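Local coordinates for uncharacterized protein (Bacteroides ovatus, PDB 3P02), which is of unknown function but combines an E-set-like N-terminal domain of the DUF4973 family with a BT_3044-like C-terminal beta domain, at residues V193-G198 with V212-T217; N242-P247 with D273-D278; D117-W122 with D206-K211. All coordinates share one frame; numbering follows the deposited sequence. Where two conformers were deposited one is given.

Contact 1: V193-G198 with V212-T217; sequences VFFYAG and VFLQFT. With EDO (1,2-ethanediol), chain D.
Phe195 and Val212 lie side by side and point the same way, off one face of a two-strand antiparallel pairing. Val212 CB sits over the Phe195 ring as a CH-pi contact, 4.1 Å from the ring centroid and 23° off the normal, so it is displaced toward the rim; Val212 CG1 adds a contact at Phe195 CE1. With chi1 at 67°, Phe195 CG stands between its own backbone N and carbonyl carbon, and the ring comes nearer to strand 212-217. Leu214 crosses the same ring obliquely, its CD1 reaching Phe195 CD1 at 3.7 Å. Farther along this face, Val193 CG2 meets Phe216 at the ring edge, close to the ring plane, 3.8 Å from CE1. Phe274 of strand 262-278 packs on both Phe195 and Val212.

The other face carries Phe194 and Phe213. Their rings are oblique, with planes 58° apart, and the closer approach is Phe194 CB over one face of the Phe213 ring. Beyond the pair, Phe213 stacks with Trp233, and Lys211 makes a cation-pi contact with Phe194.

The backbone evidence for the register is four hydrogen bonds. Val193 and Leu214 exchange two, as do Phe195 and Val212, whose Val212 N to Phe195 O bond is 2.8 Å long. Between them Phe194 and Phe213 form a non-hydrogen-bonded pair, where Phe194 CA approaches Val212 O at 3.1 Å. This alternation of hydrogen-bonded and non-hydrogen-bonded pairs, with side chains sent to opposite faces, is characteristic of neighbouring strands in an antiparallel sheet, here the large sheet of the C-terminal domain.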
loop_
_atom_site.group_PDB
_atom_site.type_symbol
_atom_site.label_atom_id
_atom_site.label_comp_id
_atom_site.label_asym_id
_atom_site.label_seq_id
_atom_site.Cartn_x
_atom_site.Cartn_y
_atom_site.Cartn_z
ATOM N N VAL A 193 -0.510 1.342 -13.190
ATOM C CA VAL A 193 -1.034 0.611 -12.046
ATOM C C VAL A 193 -1.384 -0.800 -12.499
ATOM O O VAL A 193 -1.319 -1.108 -13.682
ATOM C CB VAL A 193 -2.307 1.313 -11.441
ATOM C CG1 VAL A 193 -2.013 2.737 -10.941
ATOM C CG2 VAL A 193 -3.472 1.305 -12.431
ATOM N N PHE A 194 -1.796 -1.638 -11.561
ATOM C CA PHE A 194 -2.390 -2.916 -11.936
ATOM C C PHE A 194 -3.475 -3.261 -10.948
ATOM O O PHE A 194 -3.446 -2.813 -9.803
ATOM C CB PHE A 194 -1.382 -4.066 -12.014
ATOM C CG PHE A 194 -0.708 -4.417 -10.716
ATOM C CD1 PHE A 194 -1.292 -5.326 -9.827
ATOM C CD2 PHE A 194 0.531 -3.867 -10.389
ATOM C CE1 PHE A 194 -0.636 -5.682 -8.636
ATOM C CE2 PHE A 194 1.168 -4.199 -9.185
ATOM C CZ PHE A 194 0.586 -5.110 -8.323
ATOM N N PHE A 195 -4.431 -4.045 -11.396
ATOM C CA PHE A 195 -5.433 -4.613 -10.524
ATOM C C PHE A 195 -5.412 -6.098 -10.839
ATOM O O PHE A 195 -4.716 -6.512 -11.777
ATOM C CB PHE A 195 -6.817 -3.967 -10.718
ATOM C CG PHE A 195 -7.474 -4.226 -12.058
ATOM C CD1 PHE A 195 -7.140 -3.461 -13.182
ATOM C CD2 PHE A 195 -8.402 -5.251 -12.204
ATOM C CE1 PHE A 195 -7.703 -3.744 -14.439
ATOM C CE2 PHE A 195 -9.004 -5.502 -13.458
ATOM C CZ PHE A 195 -8.650 -4.741 -14.553
ATOM N N TYR A 196 -6.200 -6.888 -10.115
ATOM C CA TYR A 196 -6.262 -8.313 -10.409
ATOM C C TYR A 196 -7.598 -8.689 -11.045
ATOM O O TYR A 196 -8.650 -8.313 -10.535
ATOM C CB TYR A 196 -6.091 -9.157 -9.126
ATOM C CG TYR A 196 -4.824 -8.872 -8.352
ATOM C CD1 TYR A 196 -3.575 -9.206 -8.871
ATOM C CD2 TYR A 196 -4.876 -8.270 -7.094
ATOM C CE1 TYR A 196 -2.399 -8.936 -8.159
ATOM C CE2 TYR A 196 -3.716 -8.036 -6.357
ATOM C CZ TYR A 196 -2.481 -8.369 -6.892
ATOM O OH TYR A 196 -1.362 -8.116 -6.146
ATOM N N ALA A 197 -7.547 -9.480 -12.111
ATOM C CA ALA A 197 -8.744 -10.015 -12.720
ATOM C C ALA A 197 -9.335 -11.157 -11.847
ATOM O O ALA A 197 -8.648 -11.684 -10.953
ATOM C CB ALA A 197 -8.412 -10.557 -14.113
ATOM N N GLY A 198 -10.581 -11.555 -12.154
ATOM C CA GLY A 198 -11.193 -12.726 -11.521
ATOM C C GLY A 198 -11.367 -12.732 -10.019
ATOM O O GLY A 198 -11.223 -13.788 -9.379
ATOM N N VAL A 212 -3.568 -7.310 -14.204
ATOM C CA VAL A 212 -3.956 -6.569 -15.410
ATOM C C VAL A 212 -3.447 -5.153 -15.223
ATOM O O VAL A 212 -3.788 -4.502 -14.228
ATOM C CB VAL A 212 -5.478 -6.613 -15.675
ATOM C CG1 VAL A 212 -5.817 -5.735 -16.884
ATOM C CG2 VAL A 212 -5.946 -8.055 -15.897
ATOM N N PHE A 213 -2.610 -4.700 -16.149
ATOM C CA PHE A 213 -1.986 -3.392 -16.068
ATOM C C PHE A 213 -2.806 -2.350 -16.790
ATOM O O PHE A 213 -3.393 -2.630 -17.840
ATOM C CB PHE A 213 -0.587 -3.441 -16.680
ATOM C CG PHE A 213 0.410 -4.325 -15.956
ATOM C CD1 PHE A 213 0.474 -5.696 -16.218
ATOM C CD2 PHE A 213 1.255 -3.795 -14.989
ATOM C CE1 PHE A 213 1.356 -6.529 -15.500
ATOM C CE2 PHE A 213 2.150 -4.619 -14.286
ATOM C CZ PHE A 213 2.200 -5.976 -14.553
ATOM N N LEU A 214 -2.818 -1.139 -16.222
ATOM C CA LEU A 214 -3.460 0.053 -16.794
ATOM C C LEU A 214 -2.480 1.165 -16.833
ATOM O O LEU A 214 -1.813 1.423 -15.811
ATOM C CB LEU A 214 -4.687 0.505 -15.958
ATOM C CG LEU A 214 -5.892 -0.456 -15.981
ATOM C CD1 LEU A 214 -6.874 -0.117 -14.835
ATOM C CD2 LEU A 214 -6.590 -0.429 -17.361
ATOM N N GLN A 215 -2.400 1.845 -17.972
ATOM C CA GLN A 215 -1.534 3.012 -18.097
ATOM C C GLN A 215 -2.387 4.225 -18.398
ATOM O O GLN A 215 -3.182 4.188 -19.334
ATOM C CB GLN A 215 -0.471 2.798 -19.183
ATOM C CG GLN A 215 0.468 3.994 -19.376
ATOM C CD GLN A 215 1.492 3.715 -20.446
ATOM O OE1 GLN A 215 1.748 2.565 -20.808
ATOM N NE2 GLN A 215 2.112 4.756 -20.972
ATOM N N PHE A 216 -2.229 5.278 -17.593
ATOM C CA PHE A 216 -2.954 6.536 -17.770
ATOM C C PHE A 216 -2.086 7.458 -18.603
ATOM O O PHE A 216 -1.098 7.992 -18.095
ATOM C CB PHE A 216 -3.247 7.153 -16.382
ATOM C CG PHE A 216 -4.207 6.334 -15.566
ATOM C CD1 PHE A 216 -3.767 5.222 -14.835
ATOM C CD2 PHE A 216 -5.564 6.633 -15.555
ATOM C CE1 PHE A 216 -4.664 4.452 -14.094
ATOM C CE2 PHE A 216 -6.459 5.880 -14.782
ATOM C CZ PHE A 216 -6.001 4.775 -14.067
ATOM N N THR A 217 -2.411 7.626 -19.876
ATOM C CA THR A 217 -1.580 8.494 -20.728
ATOM C C THR A 217 -1.992 9.953 -20.582
ATOM O O THR A 217 -3.095 10.261 -20.131
ATOM C CB THR A 217 -1.705 8.090 -22.236
ATOM O OG1 THR A 217 -2.902 8.684 -22.787
ATOM C CG2 THR A 217 -1.668 6.549 -22.467
HETATM C C1 EDO D . -13.397 -16.370 -9.470
HETATM O O1 EDO D . -12.561 -15.757 -8.483
HETATM C C2 EDO D . -14.554 -15.447 -9.832
HETATM O O2 EDO D . -15.568 -15.518 -8.822
#

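Contact 2: N242-P247 with D273-D278; sequences NSYSTP and DFDFVD
Asp273 faces Tyr244 where strands 242-255 and 262-278, the two arms of a long beta hairpin, run antiparallel near the protein surface. Asp273 O accepts Tyr244 N at 2.8 Å, a nearly straight bond of 175°, and Asp273 OD1 lies near the plane of the Tyr244 ring, at its edge beside CD2. The carboxylate has its stronger partners on the next strand: OD2 forms a salt bridge with Lys292 and OD1 accepts from Asn290. Asp273 N donates to a water that also bonds to Ser243 OG and Ser245 O, bridging the two segments.

Phe274 follows as the non-hydrogen-bonded partner of Ser243, their CA atoms 4.1 Å apart. Its CB packs against Ser243 CA, while chi1 places CG between the backbone N and carbonyl carbon and the ring leads away from strand 242-243 to meet Phe241 and Ile232.

Asp275 pairs with Asn242 through two backbone hydrogen bonds, of which Asp275 N to Asn242 O measures 2.8 Å. Its side chain returns to the face shared with Asn242, where OD2 accepts from Tyr244 OH and OD1 from Asn290. An alanine here would probably leave the Tyr244 hydroxyl and the Asn290 amide without their carboxylate mate and the Tyr244 ring freer to turn. The Tyr244 ring and the Asp275 carboxylate are turned so that their planes stand 79° apart. A water donates to OD2 and accepts a weak bond from Asn242 ND2. The bond from Tyr244 OH to Asp275 OD2 spans 2.6 Å, the hydroxyl arriving from above the carboxylate plane, 56° out of it.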
loop_
_atom_site.group_PDB
_atom_site.type_symbol
_atom_site.label_atom_id
_atom_site.label_comp_id
_atom_site.label_asym_id
_atom_site.label_seq_id
_atom_site.Cartn_x
_atom_site.Cartn_y
_atom_site.Cartn_z
ATOM N N ASN A 242 -7.313 -11.006 -23.644
ATOM C CA ASN A 242 -7.665 -10.482 -24.961
ATOM C C ASN A 242 -8.613 -9.291 -24.774
ATOM O O ASN A 242 -9.778 -9.468 -24.423
ATOM C CB ASN A 242 -8.287 -11.588 -25.828
ATOM C CG ASN A 242 -8.568 -11.142 -27.235
ATOM O OD1 ASN A 242 -7.949 -10.219 -27.741
ATOM N ND2 ASN A 242 -9.567 -11.735 -27.867
ATOM N N SER A 243 -8.113 -8.084 -25.041
ATOM C CA SER A 243 -8.873 -6.854 -24.871
ATOM C C SER A 243 -9.563 -6.439 -26.163
ATOM O O SER A 243 -8.957 -6.522 -27.250
ATOM C CB SER A 243 -7.962 -5.732 -24.367
ATOM O OG SER A 243 -8.682 -4.511 -24.352
ATOM N N TYR A 244 -10.824 -5.994 -26.055
ATOM C CA TYR A 244 -11.628 -5.589 -27.205
ATOM C C TYR A 244 -11.718 -4.076 -27.356
ATOM O O TYR A 244 -12.321 -3.598 -28.322
ATOM C CB TYR A 244 -13.034 -6.201 -27.138
ATOM C CG TYR A 244 -12.974 -7.703 -27.185
ATOM C CD1 TYR A 244 -12.659 -8.368 -28.362
ATOM C CD2 TYR A 244 -13.206 -8.464 -26.042
ATOM C CE1 TYR A 244 -12.575 -9.759 -28.407
ATOM C CE2 TYR A 244 -13.135 -9.856 -26.073
ATOM C CZ TYR A 244 -12.830 -10.503 -27.266
ATOM O OH TYR A 244 -12.758 -11.877 -27.336
ATOM N N SER A 245 -11.190 -3.319 -26.374
ATOM C CA SER A 245 -11.179 -1.873 -26.492
ATOM C C SER A 245 -10.165 -1.266 -25.585
ATOM O O SER A 245 -9.976 -1.737 -24.456
ATOM C CB SER A 245 -12.542 -1.252 -26.192
ATOM O OG SER A 245 -13.024 -1.682 -24.938
ATOM N N THR A 246 -9.514 -0.208 -26.070
ATOM C CA THR A 246 -8.568 0.476 -25.188
ATOM C C THR A 246 -9.388 1.343 -24.244
ATOM O O THR A 246 -10.262 2.122 -24.676
ATOM C CB THR A 246 -7.509 1.281 -25.951
ATOM O OG1 THR A 246 -8.188 2.190 -26.794
ATOM C CG2 THR A 246 -6.562 0.400 -26.749
ATOM N N PRO A 247 -9.156 1.219 -22.921
ATOM C CA PRO A 247 -9.962 2.023 -21.989
ATOM C C PRO A 247 -9.678 3.521 -22.120
ATOM O O PRO A 247 -8.687 3.950 -22.736
ATOM C CB PRO A 247 -9.556 1.490 -20.597
ATOM C CG PRO A 247 -8.839 0.201 -20.840
ATOM C CD PRO A 247 -8.204 0.348 -22.195
ATOM N N ASP A 273 -12.959 -3.955 -21.544
ATOM C CA ASP A 273 -13.648 -5.127 -22.097
ATOM C C ASP A 273 -12.592 -6.143 -22.478
ATOM O O ASP A 273 -11.909 -5.970 -23.487
ATOM C CB ASP A 273 -14.535 -4.755 -23.305
ATOM C CG ASP A 273 -15.419 -5.877 -23.830
ATOM O OD1 ASP A 273 -15.165 -7.057 -23.480
ATOM O OD2 ASP A 273 -16.363 -5.576 -24.576
ATOM N N PHE A 274 -12.411 -7.176 -21.635
ATOM C CA PHE A 274 -11.414 -8.177 -21.973
ATOM C C PHE A 274 -11.798 -9.552 -21.533
ATOM O O PHE A 274 -12.358 -9.746 -20.448
ATOM C CB PHE A 274 -10.020 -7.829 -21.388
ATOM C CG PHE A 274 -9.957 -7.765 -19.869
ATOM C CD1 PHE A 274 -9.700 -8.917 -19.112
ATOM C CD2 PHE A 274 -10.180 -6.577 -19.198
ATOM C CE1 PHE A 274 -9.635 -8.866 -17.704
ATOM C CE2 PHE A 274 -10.080 -6.520 -17.796
ATOM C CZ PHE A 274 -9.826 -7.671 -17.060
ATOM N N ASP A 275 -11.391 -10.533 -22.341
ATOM C CA ASP A 275 -11.490 -11.927 -21.975
ATOM C C ASP A 275 -10.232 -12.338 -21.215
ATOM O O ASP A 275 -9.147 -11.824 -21.484
ATOM C CB ASP A 275 -11.638 -12.838 -23.215
ATOM C CG ASP A 275 -12.949 -12.755 -23.951
ATOM O OD1 ASP A 275 -13.953 -12.265 -23.347
ATOM O OD2 ASP A 275 -13.009 -13.257 -25.092
ATOM N N PHE A 276 -10.374 -13.320 -20.316
ATOM C CA PHE A 276 -9.245 -13.924 -19.620
ATOM C C PHE A 276 -9.688 -15.269 -19.143
ATOM O O PHE A 276 -10.890 -15.539 -19.064
ATOM C CB PHE A 276 -8.717 -13.063 -18.465
ATOM C CG PHE A 276 -9.587 -13.140 -17.244
ATOM C CD1 PHE A 276 -10.747 -12.366 -17.142
ATOM C CD2 PHE A 276 -9.262 -14.006 -16.191
ATOM C CE1 PHE A 276 -11.580 -12.493 -16.028
ATOM C CE2 PHE A 276 -10.111 -14.149 -15.096
ATOM C CZ PHE A 276 -11.255 -13.381 -15.011
ATOM N N VAL A 277 -8.720 -16.106 -18.780
ATOM C CA VAL A 277 -9.012 -17.445 -18.308
ATOM C C VAL A 277 -8.602 -17.585 -16.839
ATOM O O VAL A 277 -7.496 -17.149 -16.468
ATOM C CB VAL A 277 -8.249 -18.462 -19.210
ATOM C CG1 VAL A 277 -8.369 -19.886 -18.683
ATOM C CG2 VAL A 277 -8.727 -18.384 -20.658
ATOM N N ASP A 278 -9.452 -18.221 -16.040
ATOM C CA ASP A 278 -9.140 -18.580 -14.673
ATOM C C ASP A 278 -8.709 -20.048 -14.766
ATOM O O ASP A 278 -9.555 -20.931 -14.978
ATOM C CB ASP A 278 -10.342 -18.381 -13.751
ATOM C CG ASP A 278 -10.096 -18.846 -12.328
ATOM O OD1 ASP A 278 -9.149 -19.672 -12.107
ATOM O OD2 ASP A 278 -10.843 -18.409 -11.430
HETATM O O HOH W 1 -10.761 -14.324 -26.103
HETATM O O HOH W 2 -10.341 -3.330 -22.253
#

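Contact 3: D117-W122 with D206-K211; sequences DDSQKW and DRINYK
Arg207 extends toward Ser119 because chi2 of -169° and chi3 of -179° keep its chain straight from CG to NE, whereas Gln120 folds at chi2, -66°, and its amide end comes nearer to Arg207 and Ile208. The contact joins a type I beta turn, Asp117 to Gln120, in the N-terminal region to a short 3-10 segment, 207-209, in the C-terminal one, and so forms part of the interface between the two family regions.

Arg207 grips a single acceptor side-on: NE and NH2 both donate to Ser119 O at 2.9 Å each, and that oxygen lies close to the guanidinium plane. The Arg207 NH1 branch donates to Tyr204 O. The Gln120 amide is nearly parallel to the guanidinium, yet NE2 and NH2 are both donors and form no bond with each other; NE2 instead directs a nearly straight N-H at Ser119 OG, 3.0 Å away. Ile208 crosses Gln120 at about a right angle, bringing CD1 to 3.6 Å from Gln120 NE2, while its CG1 touches Ser119 OG.

The turn is held from within by an Asx turn, Asp117 OD1 accepting from Ser119 N. Lys211 NZ, 4.6 Å from Asp117 OD1 and so beyond a salt bridge, is linked to it by a water. On the same face of the Asp117 carboxylate as Ser119 N, Ser119 OG donates to OD1 at 2.7 Å, from the syn side.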
loop_
_atom_site.group_PDB
_atom_site.type_symbol
_atom_site.label_atom_id
_atom_site.label_comp_id
_atom_site.label_asym_id
_atom_site.label_seq_id
_atom_site.Cartn_x
_atom_site.Cartn_y
_atom_site.Cartn_z
ATOM N N ASP A 117 7.921 -4.119 -5.880
ATOM C CA ASP A 117 6.780 -4.935 -6.344
ATOM C C ASP A 117 5.596 -4.720 -5.420
ATOM O O ASP A 117 5.549 -5.283 -4.333
ATOM C CB ASP A 117 7.173 -6.426 -6.383
ATOM C CG ASP A 117 6.088 -7.364 -6.895
ATOM O OD1 ASP A 117 4.936 -6.893 -7.132
ATOM O OD2 ASP A 117 6.371 -8.563 -7.031
ATOM N N ASP A 118 4.593 -3.968 -5.873
ATOM C CA ASP A 118 3.445 -3.649 -5.037
ATOM C C ASP A 118 2.415 -4.768 -4.966
ATOM O O ASP A 118 1.368 -4.580 -4.341
ATOM C CB ASP A 118 2.799 -2.325 -5.512
ATOM C CG ASP A 118 2.036 -1.554 -4.437
ATOM O OD1 ASP A 118 2.401 -1.669 -3.237
ATOM O OD2 ASP A 118 1.143 -0.773 -4.797
ATOM N N SER A 119 2.716 -5.956 -5.521
ATOM C CA SER A 119 1.801 -7.086 -5.349
ATOM C C SER A 119 2.088 -7.810 -4.001
ATOM O O SER A 119 1.323 -8.688 -3.571
ATOM C CB SER A 119 1.915 -8.083 -6.507
ATOM O OG SER A 119 3.147 -8.790 -6.456
ATOM N N GLN A 120 3.223 -7.453 -3.357
ATOM C CA GLN A 120 3.669 -8.049 -2.103
ATOM C C GLN A 120 3.511 -7.076 -0.964
ATOM O O GLN A 120 3.555 -5.875 -1.203
ATOM C CB GLN A 120 5.147 -8.442 -2.219
ATOM C CG GLN A 120 5.463 -9.268 -3.468
ATOM C CD GLN A 120 4.791 -10.611 -3.421
ATOM O OE1 GLN A 120 5.105 -11.434 -2.553
ATOM N NE2 GLN A 120 3.803 -10.845 -4.320
ATOM N N LYS A 121 3.313 -7.578 0.266
ATOM C CA LYS A 121 3.207 -6.711 1.455
ATOM C C LYS A 121 4.583 -6.653 2.081
ATOM O O LYS A 121 5.074 -7.690 2.529
ATOM C CB LYS A 121 2.178 -7.256 2.483
ATOM C CG LYS A 121 0.738 -7.142 2.013
ATOM C CD LYS A 121 -0.295 -7.356 3.135
ATOM C CE LYS A 121 -0.145 -8.715 3.763
ATOM N NZ LYS A 121 -1.365 -9.153 4.507
ATOM N N TRP A 122 5.212 -5.484 2.087
ATOM C CA TRP A 122 6.562 -5.348 2.623
ATOM C C TRP A 122 6.541 -4.726 3.996
ATOM O O TRP A 122 5.710 -3.849 4.274
ATOM C CB TRP A 122 7.410 -4.480 1.672
ATOM C CG TRP A 122 7.464 -5.031 0.279
ATOM C CD1 TRP A 122 6.706 -4.644 -0.790
ATOM C CD2 TRP A 122 8.297 -6.105 -0.180
ATOM N NE1 TRP A 122 7.009 -5.420 -1.889
ATOM C CE2 TRP A 122 7.989 -6.321 -1.544
ATOM C CE3 TRP A 122 9.262 -6.931 0.444
ATOM C CZ2 TRP A 122 8.632 -7.299 -2.309
ATOM C CZ3 TRP A 122 9.893 -7.919 -0.310
ATOM C CH2 TRP A 122 9.574 -8.100 -1.667
ATOM N N ASP A 206 -2.814 -16.983 -5.641
ATOM C CA ASP A 206 -2.453 -16.959 -7.066
ATOM C C ASP A 206 -2.563 -15.571 -7.716
ATOM O O ASP A 206 -2.517 -15.477 -8.946
ATOM C CB ASP A 206 -3.367 -17.956 -7.840
ATOM C CG ASP A 206 -4.845 -17.594 -7.862
ATOM O OD1 ASP A 206 -5.196 -16.435 -7.456
ATOM O OD2 ASP A 206 -5.653 -18.453 -8.259
ATOM N N ARG A 207 -2.647 -14.487 -6.901
ATOM C CA ARG A 207 -2.945 -13.166 -7.461
ATOM C C ARG A 207 -1.996 -12.685 -8.578
ATOM O O ARG A 207 -2.471 -12.074 -9.525
ATOM C CB ARG A 207 -3.036 -12.118 -6.353
ATOM C CG ARG A 207 -1.724 -11.842 -5.639
ATOM C CD ARG A 207 -1.970 -11.015 -4.400
ATOM N NE ARG A 207 -0.711 -10.728 -3.712
ATOM C CZ ARG A 207 -0.088 -11.592 -2.926
ATOM N NH1 ARG A 207 -0.614 -12.795 -2.697
ATOM N NH2 ARG A 207 1.041 -11.248 -2.316
ATOM N N ILE A 208 -0.667 -12.946 -8.479
ATOM C CA ILE A 208 0.228 -12.426 -9.548
ATOM C C ILE A 208 -0.191 -12.939 -10.935
ATOM O O ILE A 208 -0.027 -12.231 -11.917
ATOM C CB ILE A 208 1.698 -12.794 -9.253
ATOM C CG1 ILE A 208 2.163 -12.036 -7.991
ATOM C CG2 ILE A 208 2.600 -12.475 -10.469
ATOM C CD1 ILE A 208 3.642 -12.501 -7.486
ATOM N N ASN A 209 -0.738 -14.158 -11.016
ATOM C CA ASN A 209 -1.169 -14.717 -12.309
ATOM C C ASN A 209 -2.275 -13.913 -12.985
ATOM O O ASN A 209 -2.531 -14.120 -14.176
ATOM C CB ASN A 209 -1.725 -16.124 -12.080
ATOM C CG ASN A 209 -0.697 -17.046 -11.496
ATOM O OD1 ASN A 209 0.482 -16.965 -11.841
ATOM N ND2 ASN A 209 -1.161 -18.008 -10.720
ATOM N N TYR A 210 -2.992 -13.070 -12.193
ATOM C CA TYR A 210 -4.190 -12.365 -12.663
ATOM C C TYR A 210 -3.981 -10.863 -12.780
ATOM O O TYR A 210 -4.943 -10.122 -12.911
ATOM C CB TYR A 210 -5.387 -12.713 -11.727
ATOM C CG TYR A 210 -5.723 -14.177 -11.902
ATOM C CD1 TYR A 210 -6.474 -14.609 -12.991
ATOM C CD2 TYR A 210 -5.176 -15.149 -11.056
ATOM C CE1 TYR A 210 -6.656 -15.960 -13.256
ATOM C CE2 TYR A 210 -5.361 -16.512 -11.310
ATOM C CZ TYR A 210 -6.117 -16.908 -12.401
ATOM O OH TYR A 210 -6.293 -18.246 -12.665
ATOM N N LYS A 211 -2.742 -10.415 -12.733
ATOM C CA LYS A 211 -2.442 -8.987 -12.861
ATOM C C LYS A 211 -2.816 -8.413 -14.236
ATOM O O LYS A 211 -2.430 -8.944 -15.292
ATOM C CB LYS A 211 -0.948 -8.750 -12.630
ATOM C CG LYS A 211 -0.550 -8.874 -11.155
ATOM C CD LYS A 211 0.973 -8.877 -10.951
ATOM C CE LYS A 211 1.598 -7.541 -11.306
ATOM N NZ LYS A 211 3.091 -7.595 -11.251
HETATM O O HOH W 3 4.222 -5.116 -9.800
HETATM O O HOH W 4 4.106 -9.312 -9.362
HETATM O O HOH W 5 2.885 -13.160 -0.915
#

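From the N terminus, the turn at 117-122 comes first, and contact 3 waits 83 residues for its partner at 206-211. Within that span strand 192-196 opens contact 1, which closes at 212-217 just after contact 3 does; the two therefore cross, and Tyr196 packs against both Ser119 and Arg207. Contact 2 follows in series, closing the hairpin of strands 242-255 and 262-278. Contacts 1 and 2 belong to one antiparallel sheet and touch through Phe195 with Phe274 and Ala197 with Phe276. Tyr210 of segment 206-211 packs on Val277 and so brings contact 3 against contact 2. Contact 3 alone joins the two family regions, while the others lie within the C-terminal one.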